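Local coordinates for 4-aminobutyrate transaminase (Acinetobacter baumannii, PDB 6WOP), which probably catalyses the pyridoxal-phosphate-dependent transfer of the amino group of 4-aminobutyrate to 2-oxoglutarate, at residues G138-S143 and V205-Q210; A239-S244 and D263-A268. All coordinates share one frame; numbering follows the deposited sequence.

Interactions 1 and 2 sit side by side at the strand ends of the central mixed sheet, their centres about 9 Å apart. Strand 201-206 of interaction 1 neighbours strand 236-240 of interaction 2, and Asp240 N bonds to Leu206 O at 2.9 Å. Side chains join them as well: His140 ND1 lies 2.8 Å from Asp240 OD2, so the loop of interaction 1 reaches an acid on strand 236-240. In interaction 1 the side chain of Phe139 is about 4 Å from a bound tartrate, probably from the crystallisation liquor. In interaction 2 the side chain of Ala268 is about 5 Å from a bound tartrate. Both contacts probably border the cofactor pocket, as in fold-type-I aminotransferases.

Interaction 1 of 2, residues G138-S143 and V205-Q210; sequences GFHGRS and VLEPVQ
Phe139 and Glu207 share the one direct hydrogen bond between these segments. Phe139 N gives its hydrogen to Glu207 OE1 at 2.8 Å with an N-H...O angle of 159°, arriving from above the carboxylate plane rather than within it. Glu207 gets there on an extended chain whose CG stands anti to its own carbonyl carbon (chi1 -65°), and the same OE1 comes within 3.2 Å of Gly138 CA.

One water adds an indirect link. It lies in the plane of the His140 ring at its edge, 2.7 Å from NE2, and donates to Val205 O at 3.0 Å. The other ring nitrogen, ND1, hydrogen-bonds to Asp240 OD2.

The remaining contacts are van der Waals. His140 CE1 approaches Val205 CG1 at 4.1 Å and Glu207 CG at 4.0 Å, with the ring turned 70° from the carboxylate. Gln210 NE2 passes close to Gly138 N, but both are donors; the amide bonds instead to Gly136 O and, through OE1, to Asn216.

Glu207 OE2 accepts from Gly211 N, so each oxygen of this buried carboxylate takes a backbone N-H. The side chain thus ties the loop after strand 131-135 to the turn leaving strand 201-206.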
loop_
_atom_site.group_PDB
_atom_site.type_symbol
_atom_site.label_atom_id
_atom_site.label_comp_id
_atom_site.label_asym_id
_atom_site.label_seq_id
_atom_site.Cartn_x
_atom_site.Cartn_y
_atom_site.Cartn_z
ATOM N N GLY A 138 -2.234 20.216 -6.862
ATOM C CA GLY A 138 -2.142 19.658 -8.196
ATOM C C GLY A 138 -3.395 18.847 -8.485
ATOM O O GLY A 138 -4.029 18.302 -7.570
ATOM N N PHE A 139 -3.816 18.803 -9.762
ATOM C CA PHE A 139 -4.974 17.964 -10.066
ATOM C C PHE A 139 -4.640 17.080 -11.249
ATOM O O PHE A 139 -4.266 17.596 -12.306
ATOM C CB PHE A 139 -6.246 18.760 -10.371
ATOM C CG PHE A 139 -7.430 17.846 -10.620
ATOM C CD1 PHE A 139 -7.663 17.334 -11.906
ATOM C CD2 PHE A 139 -8.281 17.476 -9.591
ATOM C CE1 PHE A 139 -8.711 16.453 -12.146
ATOM C CE2 PHE A 139 -9.357 16.610 -9.848
ATOM C CZ PHE A 139 -9.544 16.079 -11.111
ATOM N N HIS A 140 -4.822 15.751 -11.098
ATOM C CA HIS A 140 -4.304 14.802 -12.082
ATOM C C HIS A 140 -5.292 13.736 -12.510
ATOM O O HIS A 140 -4.985 12.998 -13.448
ATOM C CB HIS A 140 -3.013 14.118 -11.513
ATOM C CG HIS A 140 -1.922 15.104 -11.226
ATOM N ND1 HIS A 140 -1.380 15.915 -12.212
ATOM C CD2 HIS A 140 -1.351 15.500 -10.044
ATOM C CE1 HIS A 140 -0.479 16.719 -11.651
ATOM N NE2 HIS A 140 -0.438 16.486 -10.336
ATOM N N GLY A 141 -6.458 13.629 -11.871
ATOM C CA GLY A 141 -7.473 12.691 -12.348
ATOM C C GLY A 141 -8.185 12.014 -11.188
ATOM O O GLY A 141 -7.855 12.262 -10.021
ATOM N N ARG A 142 -9.135 11.121 -11.498
ATOM C CA ARG A 142 -10.027 10.576 -10.497
ATOM C C ARG A 142 -9.880 9.065 -10.331
ATOM O O ARG A 142 -10.743 8.440 -9.717
ATOM C CB ARG A 142 -11.459 10.946 -10.885
ATOM C CG ARG A 142 -11.751 12.430 -10.750
ATOM C CD ARG A 142 -13.254 12.657 -11.203
ATOM N NE ARG A 142 -13.693 14.051 -11.071
ATOM C CZ ARG A 142 -14.276 14.515 -9.961
ATOM N NH1 ARG A 142 -14.427 13.698 -8.877
ATOM N NH2 ARG A 142 -14.704 15.786 -9.933
ATOM N N SER A 143 -8.837 8.454 -10.893
ATOM C CA SER A 143 -8.467 7.065 -10.661
ATOM C C SER A 143 -7.898 6.977 -9.227
ATOM O O SER A 143 -7.663 7.997 -8.558
ATOM C CB SER A 143 -7.456 6.605 -11.737
ATOM O OG SER A 143 -6.149 7.061 -11.369
ATOM N N VAL A 205 6.048 14.964 -10.782
ATOM C CA VAL A 205 4.998 15.308 -11.744
ATOM C C VAL A 205 4.376 16.631 -11.346
ATOM O O VAL A 205 3.911 16.780 -10.202
ATOM C CB VAL A 205 3.909 14.225 -11.792
ATOM C CG1 VAL A 205 2.841 14.642 -12.901
ATOM C CG2 VAL A 205 4.585 12.868 -12.025
ATOM N N LEU A 206 4.299 17.567 -12.299
ATOM C CA LEU A 206 3.708 18.854 -11.971
ATOM C C LEU A 206 3.048 19.474 -13.196
ATOM O O LEU A 206 3.507 19.299 -14.327
ATOM C CB LEU A 206 4.731 19.833 -11.410
ATOM C CG LEU A 206 5.555 20.584 -12.429
ATOM C CD1 LEU A 206 6.278 21.700 -11.706
ATOM C CD2 LEU A 206 6.516 19.661 -13.056
ATOM N N GLU A 207 2.034 20.257 -12.929
ATOM C CA GLU A 207 1.440 21.102 -13.971
ATOM C C GLU A 207 2.284 22.356 -14.123
ATOM O O GLU A 207 2.468 23.082 -13.129
ATOM C CB GLU A 207 0.020 21.473 -13.552
ATOM C CG GLU A 207 -0.959 20.297 -13.468
ATOM C CD GLU A 207 -2.117 20.627 -12.558
ATOM O OE1 GLU A 207 -2.009 20.320 -11.321
ATOM O OE2 GLU A 207 -3.110 21.208 -13.089
ATOM N N PRO A 208 2.816 22.665 -15.325
ATOM C CA PRO A 208 3.495 23.968 -15.502
ATOM C C PRO A 208 2.588 25.139 -15.163
ATOM O O PRO A 208 3.087 26.195 -14.772
ATOM C CB PRO A 208 3.881 24.020 -16.994
ATOM C CG PRO A 208 3.641 22.665 -17.563
ATOM C CD PRO A 208 2.747 21.861 -16.573
ATOM N N VAL A 209 1.267 25.010 -15.298
ATOM C CA VAL A 209 0.322 25.995 -14.772
ATOM C C VAL A 209 -0.743 25.189 -14.023
ATOM O O VAL A 209 -1.556 24.512 -14.658
ATOM C CB VAL A 209 -0.347 26.846 -15.883
ATOM C CG1 VAL A 209 -1.158 27.908 -15.217
ATOM C CG2 VAL A 209 0.694 27.526 -16.857
ATOM N N GLN A 210 -0.768 25.231 -12.687
ATOM C CA GLN A 210 -1.765 24.376 -12.019
ATOM C C GLN A 210 -3.154 24.829 -12.429
ATOM O O GLN A 210 -3.418 26.023 -12.488
ATOM C CB GLN A 210 -1.677 24.465 -10.500
ATOM C CG GLN A 210 -0.423 23.878 -9.966
ATOM C CD GLN A 210 -0.481 23.773 -8.455
ATOM O OE1 GLN A 210 -0.805 24.783 -7.730
ATOM N NE2 GLN A 210 -0.134 22.593 -7.950
HETATM O O HOH W 1 1.452 17.977 -9.080
#

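Interaction 2 of 2, residues A239-S244 and D263-A268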
loop_
_atom_site.group_PDB
_atom_site.type_symbol
_atom_site.label_atom_id
_atom_site.label_comp_id
_atom_site.label_asym_id
_atom_site.label_seq_id
_atom_site.Cartn_x
_atom_site.Cartn_y
_atom_site.Cartn_z
ATOM N N ALA A 239 5.717 16.752 -17.141
ATOM C CA ALA A 239 4.889 17.956 -17.228
ATOM C C ALA A 239 3.471 17.535 -17.549
ATOM O O ALA A 239 3.246 16.938 -18.593
ATOM C CB ALA A 239 5.402 18.879 -18.345
ATOM N N ASP A 240 2.514 17.826 -16.669
ATOM C CA ASP A 240 1.107 17.484 -16.948
ATOM C C ASP A 240 0.469 18.691 -17.630
ATOM O O ASP A 240 0.156 19.695 -16.986
ATOM C CB ASP A 240 0.379 17.111 -15.660
ATOM C CG ASP A 240 -1.109 16.765 -15.890
ATOM O OD1 ASP A 240 -1.586 16.722 -17.059
ATOM O OD2 ASP A 240 -1.794 16.547 -14.903
ATOM N N GLU A 241 0.306 18.607 -18.959
ATOM C CA GLU A 241 -0.315 19.648 -19.754
ATOM C C GLU A 241 -1.724 19.276 -20.212
ATOM O O GLU A 241 -2.196 19.746 -21.256
ATOM C CB GLU A 241 0.569 19.951 -20.955
ATOM C CG GLU A 241 1.912 20.507 -20.522
ATOM C CD GLU A 241 2.256 21.781 -21.184
ATOM O OE1 GLU A 241 1.356 22.607 -21.492
ATOM O OE2 GLU A 241 3.488 21.975 -21.382
ATOM N N VAL A 242 -2.433 18.448 -19.429
ATOM C CA VAL A 242 -3.811 18.126 -19.811
ATOM C C VAL A 242 -4.648 19.396 -19.936
ATOM O O VAL A 242 -5.393 19.562 -20.916
ATOM C CB VAL A 242 -4.409 17.145 -18.789
ATOM C CG1 VAL A 242 -5.904 17.148 -18.941
ATOM C CG2 VAL A 242 -3.812 15.784 -19.018
ATOM N N GLN A 243 -4.487 20.352 -19.005
ATOM C CA GLN A 243 -5.236 21.627 -19.063
ATOM C C GLN A 243 -4.488 22.773 -19.744
ATOM O O GLN A 243 -5.119 23.614 -20.400
ATOM C CB GLN A 243 -5.658 22.057 -17.641
ATOM C CG GLN A 243 -6.775 23.131 -17.634
ATOM C CD GLN A 243 -7.603 23.206 -16.358
ATOM O OE1 GLN A 243 -8.109 24.291 -16.018
ATOM N NE2 GLN A 243 -7.757 22.072 -15.648
ATOM N N SER A 244 -3.163 22.834 -19.668
ATOM C CA SER A 244 -2.328 23.936 -20.186
ATOM C C SER A 244 -2.016 23.844 -21.677
ATOM O O SER A 244 -1.440 24.790 -22.222
ATOM C CB SER A 244 -0.995 23.960 -19.437
ATOM O OG SER A 244 -0.388 22.686 -19.511
ATOM N N ASP A 263 10.893 15.054 -19.339
ATOM C CA ASP A 263 11.145 13.799 -20.013
ATOM C C ASP A 263 9.887 13.250 -20.659
ATOM O O ASP A 263 9.981 12.513 -21.648
ATOM C CB ASP A 263 11.646 12.751 -18.997
ATOM C CG ASP A 263 12.946 13.164 -18.355
ATOM O OD1 ASP A 263 13.979 12.991 -19.033
ATOM O OD2 ASP A 263 12.932 13.656 -17.185
ATOM N N LEU A 264 8.730 13.516 -20.034
ATOM C CA LEU A 264 7.402 13.077 -20.457
ATOM C C LEU A 264 6.417 14.240 -20.365
ATOM O O LEU A 264 6.477 15.048 -19.421
ATOM C CB LEU A 264 6.881 11.922 -19.573
ATOM C CG LEU A 264 7.750 10.680 -19.584
ATOM C CD1 LEU A 264 7.488 9.725 -18.407
ATOM C CD2 LEU A 264 7.413 9.893 -20.912
ATOM N N ILE A 265 5.482 14.327 -21.322
ATOM C CA ILE A 265 4.445 15.357 -21.278
ATOM C C ILE A 265 3.094 14.697 -21.484
ATOM O O ILE A 265 2.934 13.898 -22.418
ATOM C CB ILE A 265 4.680 16.449 -22.334
ATOM C CG1 ILE A 265 6.014 17.142 -22.093
ATOM C CG2 ILE A 265 3.544 17.452 -22.302
ATOM C CD1 ILE A 265 6.421 18.117 -23.214
ATOM N N THR A 266 2.095 15.063 -20.664
ATOM C CA THR A 266 0.782 14.486 -20.889
ATOM C C THR A 266 -0.120 15.513 -21.566
ATOM O O THR A 266 0.035 16.723 -21.360
ATOM C CB THR A 266 0.139 14.034 -19.570
ATOM O OG1 THR A 266 0.063 15.131 -18.654
ATOM C CG2 THR A 266 0.968 12.923 -18.929
ATOM N N MET A 267 -1.105 15.016 -22.320
ATOM C CA MET A 267 -2.013 15.861 -23.107
ATOM C C MET A 267 -3.404 15.282 -23.052
ATOM O O MET A 267 -3.577 14.063 -23.064
ATOM C CB MET A 267 -1.618 15.892 -24.610
ATOM C CG MET A 267 -0.176 16.273 -24.854
ATOM S SD MET A 267 0.319 15.825 -26.528
ATOM C CE MET A 267 0.636 14.041 -26.397
ATOM N N ALA A 268 -4.404 16.162 -23.097
ATOM C CA ALA A 268 -5.776 15.716 -23.339
ATOM C C ALA A 268 -6.624 16.947 -23.636
ATOM O O ALA A 268 -6.102 17.908 -24.216
ATOM C CB ALA A 268 -6.336 14.948 -22.139
HETATM O O HOH W 2 -3.426 18.881 -23.486
HETATM O O HOH W 3 -5.747 21.027 -23.339
#
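Thr266 OG1 meets one face of the Asp240 carboxylate and Val242 N the other. Thr266 OG1 donates to Asp240 OD1 at 2.8 Å, 46° out of the plane, while Val242 N reaches the same oxygen, on the anti side, at 3.1 Å. That second bond closes an Asx turn. OD2 is hydrogen-bonded to His140 ND1. Asp240 CG lies anti to its backbone N (chi1 179°), and this swings OD1 across to the neighbouring strand. The second carboxylate, that of Glu241, receives Ser244 OG on OE1 from above its plane; OE1 also accepts from Ala254 N, and OE2 from Met255 N.

These groups crown a parallel pair of strands, 236-240 and 264-267, in the large mixed sheet of the fold-type-I aminotransferase. Ala239 N bonds to Leu264 O at 2.9 Å and Thr266 N to Ala239 O at 3.0 Å. Beyond them Glu241 N makes a weak bond to Thr266 O, as the first strand gives way to a turn.

Asp240 and Thr266 face helix 112-127. On the other face Ala239 CB packs on Ile265 CG1, and Glu241 runs alongside Ile265, CG to CG2 3.9 Å. Val242 also touches Lys269, the residue after the second segment; in relatives a lysine following this strand carries the cofactor, and the Asp-Glu-Val-Gln run is consistent with the same pocket here.

Past the last backbone bond a water accepts from Ala268 N at 2.9 Å and lies within bonding distance of Glu241 O. Further along, Val242 CG1 meets Ala268 CB at 3.9 Å.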